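Local atomic coordinates of cytochrome c (Shewanella violacea, PDB entry 6A3L), a protein that binds heme c covalently in a four-helix bundle and probably serves in electron transfer. Residues A[41-46]-A[98-103]. Residues are numbered along the deposited sequence; the frame is centred on the assembly and turned at random.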
loop_
_atom_site.group_PDB
_atom_site.type_symbol
_atom_site.label_atom_id
_atom_site.label_comp_id
_atom_site.label_asym_id
_atom_site.label_seq_id
_atom_site.Cartn_x
_atom_site.Cartn_y
_atom_site.Cartn_z
ATOM N N ILE A 41 -7.550 6.118 -14.668
ATOM C CA ILE A 41 -7.501 6.301 -13.229
ATOM C C ILE A 41 -8.216 5.155 -12.516
ATOM O O ILE A 41 -7.732 4.653 -11.490
ATOM C CB ILE A 41 -8.067 7.686 -12.877
ATOM C CG1 ILE A 41 -7.178 8.751 -13.550
ATOM C CG2 ILE A 41 -8.097 7.883 -11.367
ATOM C CD1 ILE A 41 -7.579 10.173 -13.291
ATOM N N PHE A 42 -9.352 4.691 -13.069
ATOM C CA PHE A 42 -10.081 3.566 -12.478
ATOM C C PHE A 42 -9.222 2.301 -12.414
ATOM O O PHE A 42 -9.194 1.601 -11.391
ATOM C CB PHE A 42 -11.365 3.300 -13.265
ATOM C CG PHE A 42 -12.337 2.396 -12.553
ATOM C CD1 PHE A 42 -12.215 1.016 -12.640
ATOM C CD2 PHE A 42 -13.372 2.932 -11.795
ATOM C CE1 PHE A 42 -13.104 0.187 -11.983
ATOM C CE2 PHE A 42 -14.281 2.098 -11.124
ATOM C CZ PHE A 42 -14.144 0.727 -11.216
ATOM N N THR A 43 -8.541 1.966 -13.517
ATOM C CA THR A 43 -7.658 0.803 -13.515
ATOM C C THR A 43 -6.498 0.992 -12.535
ATOM O O THR A 43 -6.077 0.044 -11.860
ATOM C CB THR A 43 -7.139 0.555 -14.929
ATOM O OG1 THR A 43 -8.241 0.290 -15.790
ATOM C CG2 THR A 43 -6.209 -0.628 -14.975
ATOM N N MET A 44 -5.969 2.212 -12.442
ATOM C CA MET A 44 -4.935 2.477 -11.446
ATOM C C MET A 44 -5.457 2.232 -10.039
ATOM O O MET A 44 -4.767 1.622 -9.215
ATOM C CB MET A 44 -4.428 3.905 -11.569
ATOM C CG MET A 44 -3.604 4.329 -10.356
ATOM S SD MET A 44 -3.484 6.116 -10.314
ATOM C CE MET A 44 -2.604 6.382 -11.870
ATOM N N ARG A 45 -6.666 2.729 -9.744
ATOM C CA ARG A 45 -7.323 2.428 -8.474
ATOM C C ARG A 45 -7.499 0.926 -8.270
ATOM O O ARG A 45 -7.232 0.409 -7.179
ATOM C CB ARG A 45 -8.683 3.115 -8.410
ATOM C CG ARG A 45 -8.586 4.618 -8.520
ATOM C CD ARG A 45 -7.850 5.175 -7.323
ATOM N NE ARG A 45 -7.749 6.626 -7.366
ATOM C CZ ARG A 45 -6.806 7.315 -6.736
ATOM N NH1 ARG A 45 -5.893 6.679 -6.035
ATOM N NH2 ARG A 45 -6.774 8.628 -6.818
ATOM N N ALA A 46 -7.893 0.204 -9.323
ATOM C CA ALA A 46 -8.023 -1.248 -9.220
ATOM C C ALA A 46 -6.685 -1.900 -8.927
ATOM O O ALA A 46 -6.586 -2.806 -8.091
ATOM C CB ALA A 46 -8.601 -1.823 -10.515
ATOM N N LEU A 98 -9.216 -7.051 -13.464
ATOM C CA LEU A 98 -9.401 -7.608 -14.800
ATOM C C LEU A 98 -10.573 -6.935 -15.501
ATOM O O LEU A 98 -10.498 -6.618 -16.692
ATOM C CB LEU A 98 -9.624 -9.120 -14.710
ATOM C CG LEU A 98 -9.031 -9.971 -15.847
ATOM C CD1 LEU A 98 -9.295 -11.458 -15.610
ATOM C CD2 LEU A 98 -9.479 -9.551 -17.251
ATOM N N ALA A 99 -11.653 -6.688 -14.761
ATOM C CA ALA A 99 -12.808 -6.000 -15.318
ATOM C C ALA A 99 -12.440 -4.600 -15.790
ATOM O O ALA A 99 -12.909 -4.149 -16.842
ATOM C CB ALA A 99 -13.911 -5.932 -14.268
ATOM N N SER A 100 -11.599 -3.892 -15.020
ATOM C CA SER A 100 -11.191 -2.540 -15.391
ATOM C C SER A 100 -10.453 -2.513 -16.727
ATOM O O SER A 100 -10.252 -1.435 -17.293
ATOM C CB SER A 100 -10.316 -1.918 -14.279
ATOM O OG SER A 100 -9.007 -2.476 -14.248
ATOM N N ALA A 101 -10.016 -3.668 -17.228
ATOM C CA ALA A 101 -9.437 -3.707 -18.564
ATOM C C ALA A 101 -10.496 -3.476 -19.639
ATOM O O ALA A 101 -10.219 -2.831 -20.657
ATOM C CB ALA A 101 -8.716 -5.039 -18.780
ATOM N N SER A 102 -11.707 -4.006 -19.439
ATOM C CA SER A 102 -12.831 -3.822 -20.352
ATOM C C SER A 102 -13.685 -2.605 -19.973
ATOM O O SER A 102 -13.736 -2.180 -18.815
ATOM C CB SER A 102 -13.702 -5.077 -20.399
ATOM O OG SER A 102 -14.822 -4.846 -21.225
ATOM N N ASP A 103 -14.384 -2.056 -20.968
ATOM C CA ASP A 103 -15.234 -0.890 -20.755
ATOM C C ASP A 103 -16.725 -1.248 -20.653
ATOM O O ASP A 103 -17.589 -0.417 -20.967
ATOM C CB ASP A 103 -14.971 0.176 -21.827
ATOM C CG ASP A 103 -15.699 -0.091 -23.142
ATOM O OD1 ASP A 103 -15.209 -0.919 -23.943
ATOM O OD2 ASP A 103 -16.745 0.555 -23.373
HETATM O O HOH W 1 -11.059 0.897 -16.479
#
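Ser100 sits against Phe42, Thr43 and Ala46, three residues on one side of helix 39-53, and so joins the start of that helix to the turn at the end of helix 79-99 in the four-helix bundle of cytochrome c'. Its CB lies at the edge of the Phe42 ring, near the ring plane, 3.9 Å from CD1. The hydroxyl reaches further along the helix: Ser100 OG is 3.4 Å from CG2 of Thr43 and also touches CB of Ala46. Such small groups allow the CA atoms of Thr43 and Ser100 to approach to 5.2 Å. With chi1 at 74°, OG stands between the backbone N and the carbonyl carbon of Ser100, and its hydrogen bond goes back to Leu97 O, three residues earlier in the chain.

Behind this first shell, Phe42 swings its ring anti to the backbone N (chi1 -166°), where it stacks with Phe37 and reaches into the packing between Met27 of helix 6-31 and Leu108 of helix 105-126. The contact is largely buried but away from the heme site, the Ala46 side chain lying about 11 Å from the heme. On the 98-103 side, a type I turn from Ala99 to Ser102 carries the backbone onward, closed by Ser102 N bonding to Ala99 O at 2.9 Å.

One water completes the junction, accepting from Thr43 OG1 at 3.0 Å; a weak hydrogen bond from OG1 to Ser39 O, in the preceding helical turn, must share that same proton. The water in turn donates to the carbonyl oxygen of Ser100, with its oxygen 2.6 Å from Ser100 O.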